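Long-range contacts in alcohol dehydrogenase IV (Corynebacterium glutamicum, PDB 3IV7), which probably reduces maleylacetate with a nicotinamide cofactor and belongs to the iron-containing alcohol dehydrogenase family: residues S24-V32 against H53-V61; T121-N129 against L223-A234. All coordinates share one frame; numbering follows the deposited sequence.

Contact 1 of 2, residues S24-V32 against H53-V61; sequences SSAFLKQEV and HKVASEIEV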
ATOM      1  N   SER A  24     -16.564 -14.875  -6.340  1.00 30.06           N
ATOM      2  CA  SER A  24     -16.387 -13.991  -7.507  1.00 25.33           C
ATOM      3  C   SER A  24     -17.688 -13.515  -8.091  1.00 25.19           C
ATOM      4  O   SER A  24     -17.798 -12.357  -8.428  1.00 25.17           O
ATOM      5  CB  SER A  24     -15.496 -14.601  -8.626  1.00 25.24           C
ATOM      6  OG  SER A  24     -15.949 -15.848  -9.023  1.00 25.08           O
ATOM      7  N   SER A  25     -18.672 -14.396  -8.227  1.00 26.20           N
ATOM      8  CA  SER A  25     -19.952 -14.007  -8.888  1.00 27.95           C
ATOM      9  C   SER A  25     -20.739 -12.994  -8.045  1.00 28.59           C
ATOM     10  O   SER A  25     -21.366 -12.108  -8.591  1.00 29.28           O
ATOM     11  CB  SER A  25     -20.823 -15.230  -9.201  1.00 29.26           C
ATOM     12  OG  SER A  25     -21.430 -15.779  -8.027  1.00 33.08           O
ATOM     13  N   ALA A  26     -20.662 -13.126  -6.717  1.00 26.93           N
ATOM     14  CA  ALA A  26     -21.347 -12.207  -5.793  1.00 26.96           C
ATOM     15  C   ALA A  26     -20.618 -10.865  -5.746  1.00 25.65           C
ATOM     16  O   ALA A  26     -21.249  -9.802  -5.849  1.00 24.76           O
ATOM     17  CB  ALA A  26     -21.452 -12.836  -4.401  1.00 27.13           C
ATOM     18  N   PHE A  27     -19.277 -10.906  -5.716  1.00 27.99           N
ATOM     19  CA  PHE A  27     -18.486  -9.683  -5.786  1.00 28.21           C
ATOM     20  C   PHE A  27     -18.698  -8.931  -7.105  1.00 28.46           C
ATOM     21  O   PHE A  27     -18.716  -7.671  -7.125  1.00 28.48           O
ATOM     22  CB  PHE A  27     -16.989  -9.957  -5.651  1.00 31.54           C
ATOM     23  CG  PHE A  27     -16.523 -10.313  -4.256  1.00 33.10           C
ATOM     24  CD1 PHE A  27     -17.068  -9.727  -3.135  1.00 50.99           C
ATOM     25  CD2 PHE A  27     -15.409 -11.108  -4.095  1.00 37.04           C
ATOM     26  CE1 PHE A  27     -16.576 -10.042  -1.874  1.00 52.11           C
ATOM     27  CE2 PHE A  27     -14.914 -11.400  -2.842  1.00 30.83           C
ATOM     28  CZ  PHE A  27     -15.496 -10.876  -1.742  1.00 42.43           C
ATOM     29  N   LEU A  28     -18.759  -9.670  -8.221  1.00 25.61           N
ATOM     30  CA  LEU A  28     -18.945  -9.029  -9.537  1.00 24.88           C
ATOM     31  C   LEU A  28     -20.274  -8.337  -9.565  1.00 25.96           C
ATOM     32  O   LEU A  28     -20.376  -7.205 -10.040  1.00 25.79           O
ATOM     33  CB  LEU A  28     -18.835 -10.036 -10.684  1.00 23.54           C
ATOM     34  CG  LEU A  28     -18.943  -9.461 -12.121  1.00 26.57           C
ATOM     35  CD1 LEU A  28     -17.972  -8.270 -12.345  1.00 29.52           C
ATOM     36  CD2 LEU A  28     -18.690 -10.534 -13.167  1.00 24.62           C
ATOM     37  N   LYS A  29     -21.307  -9.010  -9.040  1.00 28.65           N
ATOM     38  CA  LYS A  29     -22.633  -8.407  -8.955  1.00 30.69           C
ATOM     39  C   LYS A  29     -22.557  -7.081  -8.171  1.00 30.23           C
ATOM     40  O   LYS A  29     -22.991  -6.051  -8.643  1.00 31.74           O
ATOM     41  CB  LYS A  29     -23.640  -9.374  -8.278  1.00 29.15           C
ATOM     42  CG  LYS A  29     -25.033  -8.726  -7.951  1.00 30.44           C
ATOM     43  CD  LYS A  29     -26.112  -9.786  -7.680  1.00 28.84           C
ATOM     44  CE  LYS A  29     -27.533  -9.177  -7.611  1.00 38.84           C
ATOM     45  NZ  LYS A  29     -27.725  -8.307  -6.395  1.00 49.07           N
ATOM     46  N   GLN A  30     -21.977  -7.147  -6.983  1.00 33.54           N
ATOM     47  CA  GLN A  30     -21.821  -5.991  -6.109  1.00 33.52           C
ATOM     48  C   GLN A  30     -21.106  -4.864  -6.831  1.00 32.91           C
ATOM     49  O   GLN A  30     -21.537  -3.701  -6.793  1.00 30.05           O
ATOM     50  CB  GLN A  30     -21.048  -6.432  -4.870  1.00 36.48           C
ATOM     51  CG  GLN A  30     -20.943  -5.442  -3.762  1.00 47.27           C
ATOM     52  CD  GLN A  30     -20.093  -5.969  -2.609  1.00 58.57           C
ATOM     53  OE1 GLN A  30     -20.058  -7.173  -2.355  1.00 58.06           O
ATOM     54  NE2 GLN A  30     -19.382  -5.063  -1.921  1.00 61.64           N
ATOM     55  N   GLU A  31     -20.046  -5.210  -7.554  1.00 30.22           N
ATOM     56  CA  GLU A  31     -19.236  -4.212  -8.252  1.00 30.91           C
ATOM     57  C   GLU A  31     -19.998  -3.549  -9.417  1.00 30.12           C
ATOM     58  O   GLU A  31     -19.952  -2.324  -9.582  1.00 32.05           O
ATOM     59  CB  GLU A  31     -17.917  -4.872  -8.722  1.00 32.08           C
ATOM     60  CG  GLU A  31     -16.983  -4.016  -9.379  1.00 37.38           C
ATOM     61  CD  GLU A  31     -16.371  -2.963  -8.470  1.00 37.69           C
ATOM     62  OE1 GLU A  31     -16.568  -2.991  -7.258  1.00 37.66           O
ATOM     63  OE2 GLU A  31     -15.717  -2.089  -9.004  1.00 33.79           O
ATOM     64  N   VAL A  32     -20.732  -4.346 -10.187  1.00 28.87           N
ATOM     65  CA  VAL A  32     -21.507  -3.821 -11.292  1.00 27.88           C
ATOM     66  C   VAL A  32     -22.669  -2.929 -10.807  1.00 28.74           C
ATOM     67  O   VAL A  32     -23.010  -1.887 -11.437  1.00 26.45           O
ATOM     68  CB  VAL A  32     -22.090  -4.960 -12.130  1.00 28.72           C
ATOM     69  CG1 VAL A  32     -23.106  -4.422 -13.119  1.00 28.84           C
ATOM     70  CG2 VAL A  32     -20.973  -5.723 -12.842  1.00 27.43           C
ATOM     71  N   HIS A  53     -18.554 -17.434 -17.904  1.00 29.04           N
ATOM     72  CA  HIS A  53     -20.023 -17.461 -17.850  1.00 31.32           C
ATOM     73  C   HIS A  53     -20.514 -17.721 -16.429  1.00 31.88           C
ATOM     74  O   HIS A  53     -21.458 -17.075 -15.982  1.00 28.00           O
ATOM     75  CB  HIS A  53     -20.586 -18.485 -18.799  1.00 30.51           C
ATOM     76  CG  HIS A  53     -20.646 -18.011 -20.210  1.00 36.14           C
ATOM     77  ND1 HIS A  53     -19.536 -17.958 -21.020  1.00 34.44           N
ATOM     78  CD2 HIS A  53     -21.667 -17.498 -20.936  1.00 36.23           C
ATOM     79  CE1 HIS A  53     -19.882 -17.482 -22.202  1.00 32.29           C
ATOM     80  NE2 HIS A  53     -21.167 -17.192 -22.177  1.00 33.78           N
ATOM     81  N   LYS A  54     -19.841 -18.630 -15.708  1.00 32.95           N
ATOM     82  CA  LYS A  54     -20.208 -18.906 -14.321  1.00 33.54           C
ATOM     83  C   LYS A  54     -19.912 -17.689 -13.443  1.00 31.47           C
ATOM     84  O   LYS A  54     -20.674 -17.378 -12.558  1.00 28.21           O
ATOM     85  CB  LYS A  54     -19.473 -20.129 -13.757  1.00 33.14           C
ATOM     86  CG  LYS A  54     -19.763 -21.447 -14.458  1.00 41.45           C
ATOM     87  CD  LYS A  54     -19.451 -22.654 -13.527  1.00 50.17           C
ATOM     88  CE  LYS A  54     -19.004 -23.899 -14.300  1.00 58.49           C
ATOM     89  NZ  LYS A  54     -17.553 -23.787 -14.761  1.00 63.21           N
ATOM     90  N   VAL A  55     -18.790 -17.015 -13.693  1.00 29.76           N
ATOM     91  CA  VAL A  55     -18.411 -15.846 -12.900  1.00 26.84           C
ATOM     92  C   VAL A  55     -19.378 -14.681 -13.095  1.00 27.99           C
ATOM     93  O   VAL A  55     -19.682 -13.967 -12.157  1.00 28.01           O
ATOM     94  CB  VAL A  55     -16.996 -15.397 -13.241  1.00 30.13           C
ATOM     95  CG1 VAL A  55     -16.707 -14.018 -12.656  1.00 25.93           C
ATOM     96  CG2 VAL A  55     -15.978 -16.467 -12.765  1.00 25.92           C
ATOM     97  N   ALA A  56     -19.880 -14.514 -14.313  1.00 25.72           N
ATOM     98  CA  ALA A  56     -20.821 -13.436 -14.603  1.00 26.77           C
ATOM     99  C   ALA A  56     -22.308 -13.872 -14.511  1.00 26.90           C
ATOM    100  O   ALA A  56     -23.176 -13.179 -15.034  1.00 25.36           O
ATOM    101  CB  ALA A  56     -20.531 -12.864 -15.985  1.00 24.87           C
ATOM    102  N   SER A  57     -22.587 -15.010 -13.849  1.00 27.03           N
ATOM    103  CA  SER A  57     -23.943 -15.560 -13.791  1.00 29.30           C
ATOM    104  C   SER A  57     -24.931 -14.694 -12.998  1.00 32.04           C
ATOM    105  O   SER A  57     -26.134 -14.860 -13.129  1.00 32.83           O
ATOM    106  CB  SER A  57     -23.935 -16.977 -13.202  1.00 25.82           C
ATOM    107  OG  SER A  57     -23.447 -16.952 -11.872  1.00 30.06           O
ATOM    108  N   GLU A  58     -24.432 -13.789 -12.176  1.00 31.96           N
ATOM    109  CA  GLU A  58     -25.313 -12.918 -11.427  1.00 31.71           C
ATOM    110  C   GLU A  58     -25.431 -11.533 -12.035  1.00 31.76           C
ATOM    111  O   GLU A  58     -26.025 -10.641 -11.416  1.00 31.67           O
ATOM    112  CB  GLU A  58     -24.862 -12.804  -9.974  1.00 34.67           C
ATOM    113  CG  GLU A  58     -24.704 -14.133  -9.241  1.00 30.07           C
ATOM    114  CD  GLU A  58     -24.589 -13.948  -7.750  1.00 37.37           C
ATOM    115  OE1 GLU A  58     -25.372 -13.151  -7.193  1.00 45.40           O
ATOM    116  OE2 GLU A  58     -23.706 -14.576  -7.130  1.00 40.08           O
ATOM    117  N   ILE A  59     -24.885 -11.334 -13.243  1.00 30.55           N
ATOM    118  CA  ILE A  59     -25.030 -10.046 -13.932  1.00 29.73           C
ATOM    119  C   ILE A  59     -25.495 -10.195 -15.361  1.00 30.95           C
ATOM    120  O   ILE A  59     -25.480 -11.289 -15.923  1.00 30.11           O
ATOM    121  CB  ILE A  59     -23.701  -9.204 -13.922  1.00 29.15           C
ATOM    122  CG1 ILE A  59     -22.561  -9.919 -14.686  1.00 32.59           C
ATOM    123  CG2 ILE A  59     -23.281  -8.895 -12.505  1.00 23.75           C
ATOM    124  CD1 ILE A  59     -21.309  -8.948 -14.999  1.00 27.45           C
ATOM    125  N   GLU A  60     -25.907  -9.074 -15.952  1.00 31.16           N
ATOM    126  CA  GLU A  60     -26.272  -9.032 -17.346  1.00 33.43           C
ATOM    127  C   GLU A  60     -25.015  -8.665 -18.116  1.00 30.42           C
ATOM    128  O   GLU A  60     -24.309  -7.736 -17.746  1.00 32.09           O
ATOM    129  CB  GLU A  60     -27.347  -7.963 -17.614  1.00 36.19           C
ATOM    130  CG  GLU A  60     -28.572  -7.966 -16.654  1.00 47.85           C
ATOM    131  CD  GLU A  60     -29.534  -9.104 -16.909  1.00 55.40           C
ATOM    132  OE1 GLU A  60     -29.097 -10.175 -17.379  1.00 63.40           O
ATOM    133  OE2 GLU A  60     -30.740  -8.929 -16.618  1.00 70.45           O
ATOM    134  N   VAL A  61     -24.743  -9.391 -19.181  1.00 29.64           N
ATOM    135  CA  VAL A  61     -23.567  -9.162 -19.972  1.00 28.21           C
ATOM    136  C   VAL A  61     -23.977  -8.793 -21.376  1.00 28.40           C
ATOM    137  O   VAL A  61     -24.690  -9.552 -22.038  1.00 28.25           O
ATOM    138  CB  VAL A  61     -22.698 -10.388 -20.008  1.00 27.68           C
ATOM    139  CG1 VAL A  61     -21.606 -10.234 -21.071  1.00 24.51           C
ATOM    140  CG2 VAL A  61     -22.074 -10.654 -18.587  1.00 24.89           C
TER
HETATM  141  O   HOH W   1     -21.830 -12.414 -11.265  1.00 28.62           O

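Contact 2 of 2, residues T121-N129 against L223-A234; sequences TYAGSEATN and LYGAYLAAVSFA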
ATOM      1  N   THR A 121      -4.190 -16.490 -12.820  1.00 27.70           N
ATOM      2  CA  THR A 121      -2.811 -16.870 -12.680  1.00 27.89           C
ATOM      3  C   THR A 121      -2.105 -15.908 -11.691  1.00 26.96           C
ATOM      4  O   THR A 121      -2.756 -15.124 -11.030  1.00 28.47           O
ATOM      5  CB  THR A 121      -2.087 -16.871 -14.010  1.00 25.88           C
ATOM      6  OG1 THR A 121      -1.856 -15.535 -14.404  1.00 25.99           O
ATOM      7  CG2 THR A 121      -2.903 -17.677 -15.142  1.00 24.12           C
ATOM      8  N   TYR A 122      -0.773 -15.983 -11.611  1.00 26.82           N
ATOM      9  CA  TYR A 122      -0.003 -15.177 -10.648  1.00 26.34           C
ATOM     10  C   TYR A 122       0.900 -14.131 -11.295  1.00 24.01           C
ATOM     11  O   TYR A 122       1.780 -13.591 -10.646  1.00 26.25           O
ATOM     12  CB  TYR A 122       0.828 -16.109  -9.738  1.00 26.42           C
ATOM     13  CG  TYR A 122      -0.003 -17.238  -9.146  1.00 26.59           C
ATOM     14  CD1 TYR A 122      -1.164 -16.964  -8.433  1.00 26.79           C
ATOM     15  CD2 TYR A 122       0.390 -18.574  -9.277  1.00 28.36           C
ATOM     16  CE1 TYR A 122      -1.970 -17.987  -7.932  1.00 23.58           C
ATOM     17  CE2 TYR A 122      -0.385 -19.607  -8.746  1.00 27.44           C
ATOM     18  CZ  TYR A 122      -1.559 -19.306  -8.061  1.00 28.02           C
ATOM     19  OH  TYR A 122      -2.358 -20.341  -7.584  1.00 25.34           O
ATOM     20  N   ALA A 123       0.635 -13.799 -12.552  1.00 21.95           N
ATOM     21  CA  ALA A 123       1.480 -12.874 -13.322  1.00 26.91           C
ATOM     22  C   ALA A 123       1.340 -11.447 -12.833  1.00 26.89           C
ATOM     23  O   ALA A 123       2.243 -10.630 -13.035  1.00 26.94           O
ATOM     24  CB  ALA A 123       1.147 -12.987 -14.899  1.00 28.49           C
ATOM     25  N   GLY A 124       0.198 -11.156 -12.184  1.00 26.85           N
ATOM     26  CA  GLY A 124      -0.045  -9.879 -11.526  1.00 28.00           C
ATOM     27  C   GLY A 124      -0.321  -8.655 -12.397  1.00 29.05           C
ATOM     28  O   GLY A 124      -0.294  -7.519 -11.891  1.00 28.25           O
ATOM     29  N   SER A 125      -0.646  -8.858 -13.681  1.00 25.78           N
ATOM     30  CA  SER A 125      -0.906  -7.730 -14.556  1.00 27.41           C
ATOM     31  C   SER A 125      -2.037  -6.879 -14.015  1.00 29.32           C
ATOM     32  O   SER A 125      -2.061  -5.696 -14.236  1.00 32.10           O
ATOM     33  CB  SER A 125      -1.198  -8.171 -15.991  1.00 28.92           C
ATOM     34  OG  SER A 125      -1.299  -7.029 -16.844  1.00 35.67           O
ATOM     35  N   GLU A 126      -2.958  -7.497 -13.273  1.00 30.32           N
ATOM     36  CA  GLU A 126      -4.146  -6.786 -12.727  1.00 29.11           C
ATOM     37  C   GLU A 126      -3.798  -5.680 -11.720  1.00 29.95           C
ATOM     38  O   GLU A 126      -4.626  -4.819 -11.425  1.00 28.56           O
ATOM     39  CB  GLU A 126      -5.110  -7.769 -12.080  1.00 27.72           C
ATOM     40  CG  GLU A 126      -4.551  -8.535 -10.843  1.00 29.03           C
ATOM     41  CD  GLU A 126      -3.723  -9.733 -11.167  1.00 31.41           C
ATOM     42  OE1 GLU A 126      -3.380  -9.936 -12.335  1.00 25.31           O
ATOM     43  OE2 GLU A 126      -3.398 -10.480 -10.232  1.00 28.87           O
ATOM     44  N   ALA A 127      -2.580  -5.716 -11.206  1.00 30.08           N
ATOM     45  CA  ALA A 127      -2.129  -4.744 -10.256  1.00 31.92           C
ATOM     46  C   ALA A 127      -1.094  -3.789 -10.807  1.00 31.92           C
ATOM     47  O   ALA A 127      -0.496  -3.090 -10.057  1.00 35.36           O
ATOM     48  CB  ALA A 127      -1.590  -5.432  -9.026  1.00 34.76           C
ATOM     49  N   THR A 128      -0.891  -3.746 -12.125  1.00 29.99           N
ATOM     50  CA  THR A 128       0.041  -2.762 -12.702  1.00 27.44           C
ATOM     51  C   THR A 128      -0.663  -1.864 -13.738  1.00 29.51           C
ATOM     52  O   THR A 128      -1.730  -2.230 -14.334  1.00 26.42           O
ATOM     53  CB  THR A 128       1.266  -3.427 -13.392  1.00 28.42           C
ATOM     54  OG1 THR A 128       0.902  -3.858 -14.700  1.00 31.36           O
ATOM     55  CG2 THR A 128       1.778  -4.626 -12.597  1.00 24.25           C
ATOM     56  N   ASN A 129      -0.036  -0.736 -13.978  1.00 27.08           N
ATOM     57  CA  ASN A 129      -0.470   0.229 -14.947  1.00 30.64           C
ATOM     58  C   ASN A 129       0.372   0.110 -16.195  1.00 28.11           C
ATOM     59  O   ASN A 129       0.550   1.071 -16.908  1.00 29.05           O
ATOM     60  CB  ASN A 129      -0.357   1.631 -14.376  1.00 30.67           C
ATOM     61  CG  ASN A 129       1.034   1.941 -13.826  1.00 37.29           C
ATOM     62  OD1 ASN A 129       1.945   1.105 -13.868  1.00 33.50           O
ATOM     63  ND2 ASN A 129       1.161   3.102 -13.210  1.00 32.26           N
ATOM     64  N   LEU A 223      -2.247 -16.271  -4.525  1.00 32.09           N
ATOM     65  CA  LEU A 223      -2.980 -15.216  -5.193  1.00 30.97           C
ATOM     66  C   LEU A 223      -2.733 -13.881  -4.455  1.00 27.14           C
ATOM     67  O   LEU A 223      -2.480 -12.837  -5.077  1.00 26.51           O
ATOM     68  CB  LEU A 223      -4.484 -15.579  -5.209  1.00 34.18           C
ATOM     69  CG  LEU A 223      -5.351 -15.213  -6.383  1.00 38.25           C
ATOM     70  CD1 LEU A 223      -4.707 -15.510  -7.772  1.00 27.48           C
ATOM     71  CD2 LEU A 223      -6.687 -15.939  -6.243  1.00 29.09           C
ATOM     72  N   TYR A 224      -2.812 -13.915  -3.143  1.00 27.30           N
ATOM     73  CA  TYR A 224      -2.537 -12.716  -2.335  1.00 26.71           C
ATOM     74  C   TYR A 224      -1.097 -12.247  -2.567  1.00 28.13           C
ATOM     75  O   TYR A 224      -0.844 -11.036  -2.758  1.00 26.56           O
ATOM     76  CB  TYR A 224      -2.804 -12.994  -0.842  1.00 25.05           C
ATOM     77  CG  TYR A 224      -2.284 -11.935   0.096  1.00 27.86           C
ATOM     78  CD1 TYR A 224      -3.015 -10.800   0.357  1.00 28.70           C
ATOM     79  CD2 TYR A 224      -1.068 -12.096   0.745  1.00 26.69           C
ATOM     80  CE1 TYR A 224      -2.534  -9.804   1.224  1.00 24.47           C
ATOM     81  CE2 TYR A 224      -0.583 -11.131   1.609  1.00 30.87           C
ATOM     82  CZ  TYR A 224      -1.311  -9.961   1.823  1.00 27.46           C
ATOM     83  OH  TYR A 224      -0.836  -9.002   2.697  1.00 29.39           O
ATOM     84  N   GLY A 225      -0.162 -13.199  -2.581  1.00 27.14           N
ATOM     85  CA  GLY A 225       1.262 -12.906  -2.849  1.00 25.36           C
ATOM     86  C   GLY A 225       1.471 -12.252  -4.178  1.00 28.23           C
ATOM     87  O   GLY A 225       2.194 -11.259  -4.305  1.00 24.98           O
ATOM     88  N   ALA A 226       0.824 -12.799  -5.180  1.00 26.32           N
ATOM     89  CA  ALA A 226       0.898 -12.276  -6.505  1.00 25.69           C
ATOM     90  C   ALA A 226       0.430 -10.829  -6.567  1.00 27.68           C
ATOM     91  O   ALA A 226       0.981 -10.037  -7.302  1.00 27.06           O
ATOM     92  CB  ALA A 226       0.050 -13.157  -7.462  1.00 26.23           C
ATOM     93  N   TYR A 227      -0.612 -10.492  -5.805  1.00 29.39           N
ATOM     94  CA  TYR A 227      -1.117  -9.122  -5.808  1.00 27.72           C
ATOM     95  C   TYR A 227      -0.084  -8.160  -5.242  1.00 26.54           C
ATOM     96  O   TYR A 227       0.272  -7.151  -5.897  1.00 27.49           O
ATOM     97  CB  TYR A 227      -2.422  -9.005  -5.033  1.00 27.19           C
ATOM     98  CG  TYR A 227      -2.974  -7.591  -5.062  1.00 28.38           C
ATOM     99  CD1 TYR A 227      -3.419  -7.025  -6.240  1.00 29.61           C
ATOM    100  CD2 TYR A 227      -2.997  -6.813  -3.910  1.00 25.65           C
ATOM    101  CE1 TYR A 227      -3.893  -5.702  -6.276  1.00 30.26           C
ATOM    102  CE2 TYR A 227      -3.483  -5.521  -3.923  1.00 29.78           C
ATOM    103  CZ  TYR A 227      -3.942  -4.968  -5.095  1.00 31.48           C
ATOM    104  OH  TYR A 227      -4.382  -3.661  -5.091  1.00 27.17           O
ATOM    105  N   LEU A 228       0.438  -8.466  -4.052  1.00 29.01           N
ATOM    106  CA  LEU A 228       1.450  -7.574  -3.441  1.00 28.71           C
ATOM    107  C   LEU A 228       2.746  -7.494  -4.248  1.00 27.48           C
ATOM    108  O   LEU A 228       3.365  -6.436  -4.347  1.00 27.31           O
ATOM    109  CB  LEU A 228       1.701  -7.961  -2.007  1.00 30.06           C
ATOM    110  CG  LEU A 228       0.458  -7.642  -1.140  1.00 36.94           C
ATOM    111  CD1 LEU A 228       0.779  -7.862   0.242  1.00 38.65           C
ATOM    112  CD2 LEU A 228      -0.001  -6.186  -1.362  1.00 43.34           C
ATOM    113  N   ALA A 229       3.134  -8.595  -4.864  1.00 29.02           N
ATOM    114  CA  ALA A 229       4.308  -8.588  -5.734  1.00 27.28           C
ATOM    115  C   ALA A 229       4.145  -7.546  -6.844  1.00 26.96           C
ATOM    116  O   ALA A 229       5.073  -6.802  -7.150  1.00 25.77           O
ATOM    117  CB  ALA A 229       4.512  -9.969  -6.339  1.00 23.68           C
ATOM    118  N   ALA A 230       2.966  -7.561  -7.485  1.00 29.24           N
ATOM    119  CA  ALA A 230       2.683  -6.698  -8.623  1.00 28.71           C
ATOM    120  C   ALA A 230       2.514  -5.237  -8.220  1.00 27.10           C
ATOM    121  O   ALA A 230       3.015  -4.332  -8.914  1.00 27.30           O
ATOM    122  CB  ALA A 230       1.442  -7.215  -9.392  1.00 29.57           C
ATOM    123  N   VAL A 231       1.855  -4.998  -7.084  1.00 27.69           N
ATOM    124  CA  VAL A 231       1.725  -3.646  -6.553  1.00 27.57           C
ATOM    125  C   VAL A 231       3.121  -3.043  -6.252  1.00 30.70           C
ATOM    126  O   VAL A 231       3.385  -1.869  -6.547  1.00 28.16           O
ATOM    127  CB  VAL A 231       0.849  -3.607  -5.287  1.00 30.57           C
ATOM    128  CG1 VAL A 231       0.913  -2.207  -4.627  1.00 25.45           C
ATOM    129  CG2 VAL A 231      -0.680  -3.974  -5.646  1.00 30.66           C
ATOM    130  N   SER A 232       4.014  -3.868  -5.697  1.00 28.93           N
ATOM    131  CA  SER A 232       5.388  -3.458  -5.441  1.00 27.49           C
ATOM    132  C   SER A 232       6.111  -3.094  -6.758  1.00 27.92           C
ATOM    133  O   SER A 232       6.755  -2.052  -6.873  1.00 24.92           O
ATOM    134  CB  SER A 232       6.145  -4.600  -4.758  1.00 29.52           C
ATOM    135  OG  SER A 232       7.502  -4.228  -4.547  1.00 38.55           O
ATOM    136  N   PHE A 233       5.980  -3.981  -7.730  1.00 26.62           N
ATOM    137  CA  PHE A 233       6.596  -3.845  -9.035  1.00 30.06           C
ATOM    138  C   PHE A 233       6.061  -2.634  -9.826  1.00 29.17           C
ATOM    139  O   PHE A 233       6.820  -1.924 -10.432  1.00 28.64           O
ATOM    140  CB  PHE A 233       6.368  -5.153  -9.808  1.00 30.86           C
ATOM    141  CG  PHE A 233       6.691  -5.070 -11.240  1.00 29.35           C
ATOM    142  CD1 PHE A 233       7.990  -5.002 -11.662  1.00 35.14           C
ATOM    143  CD2 PHE A 233       5.690  -5.220 -12.194  1.00 31.76           C
ATOM    144  CE1 PHE A 233       8.294  -4.969 -13.018  1.00 29.85           C
ATOM    145  CE2 PHE A 233       5.993  -5.199 -13.523  1.00 30.88           C
ATOM    146  CZ  PHE A 233       7.303  -5.067 -13.930  1.00 27.44           C
ATOM    147  N   ALA A 234       4.759  -2.398  -9.756  1.00 28.80           N
ATOM    148  CA  ALA A 234       4.151  -1.222 -10.402  1.00 28.59           C
ATOM    149  C   ALA A 234       4.818   0.054  -9.889  1.00 27.78           C
ATOM    150  O   ALA A 234       5.057   0.998 -10.647  1.00 28.21           O
ATOM    151  CB  ALA A 234       2.625  -1.194 -10.136  1.00 24.04           C
TER
HETATM  152  O   HOH W   2       2.398 -10.969  -9.465  1.00 27.37           O
HETATM  153  O   HOH W   3       4.690   0.907 -13.299  1.00 35.97           O

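Contact 1 of 2, residues S24-V32 against H53-V61
S25 and E58 make the one direct hydrogen bond of this contact. S25 OG donates to E58 OE2 at 2.7 Å. It meets the anti side of the carboxylate, 15° out of its plane. E58 CG is anti to its carbonyl carbon (chi1 -55°), and the extended chain brings the carboxylate to S25 OG while CB and CG pass S25 O. E58 OE1 sits 3.5 Å from K29 CD. K29 lends only its aliphatic part here, crossing E58 at about a right angle, while NZ forms a salt bridge with E33. Beside these polar groups lies an apolar layer. CG1 of I59 stands between the backbone N and the carbonyl carbon (chi1 63°), and this carries CD1 inward to 3.6 Å from L28 CD2. CD1 also meets V32 CG2 at 3.9 Å, and I59 CG2 rests on K29 CA. L28 CD2 reaches on to V55 CG1 and A56 CB. S25 CA makes a CH···O contact of 3.3 Å with V55 O. One water donates to S25 O and V55 O and accepts from E58 N. The type I turn A56 to I59, just after helix 49-55, thus packs on helix 24-35, which lies against strands 7-20 and 151-154 in the parallel alpha/beta, Rossmann-like domain of this family.

Contact 2 of 2, residues T121-N129 against L223-A234
A127 CB is set among three side chains of helix 216-236. It lies 3.5 Å from A230 CB and also touches Y227 CE1 and V231 CG2. V231 CG2 lies over one face of the Y227 ring, offset toward its rim. At one end of the loop, Y122 CE1 meets L223 CD1 at 3.7 Å. With CG anti to the carbonyl carbon (chi1 -49°), Y122 crosses L223 at about a right angle, with L223 CD1 at the ring edge, near its plane. Y122 CB rests on A226 CB. At the other end, T128 CG2 lies at the edge of the F233 ring, 4.0 Å from CD2.

Backbone contacts come next. G124 O is only 3.1 Å from A230 CB. G124 has positive phi, and its lack of a side chain permits this close approach. A234 CB touches A127 O and T128 CA.

Polar links pass through water. One water donates to Y122 O and to A226 O, 2.7 Å from the latter. Another donates to N129 OD1 and A234 O.

The loop runs between strands 115-119 and 130-135. Helix 98-111 flanks it at S125 and E126, and helix 189-211 packs on Y122 through I209. Strand 7-20 touches A127 and Y227, helix 164-181 backs A229 and F233, and I190 of the second subunit packs on Y227.

From the N terminus, the chain leaves strand 7-20 and enters helix 24-35. Contact 1 closes a short loop: 20 residues later, through strand 40-43, the end of helix 49-55 and its following turn return to that helix. Contact 2 opens afterwards, in the loop behind strand 115-119. It closes across 93 residues, about half of them helical, when helix 216-236 arrives. The two contacts therefore stand in series, neither nested nor crossed. Contact 1 joins neighbouring parts of the N-terminal alpha/beta region, near the periphery. Contact 2 joins that region to the C-terminal helical region near the middle of the chain. Their centres are about 22 Å apart, and they do not touch.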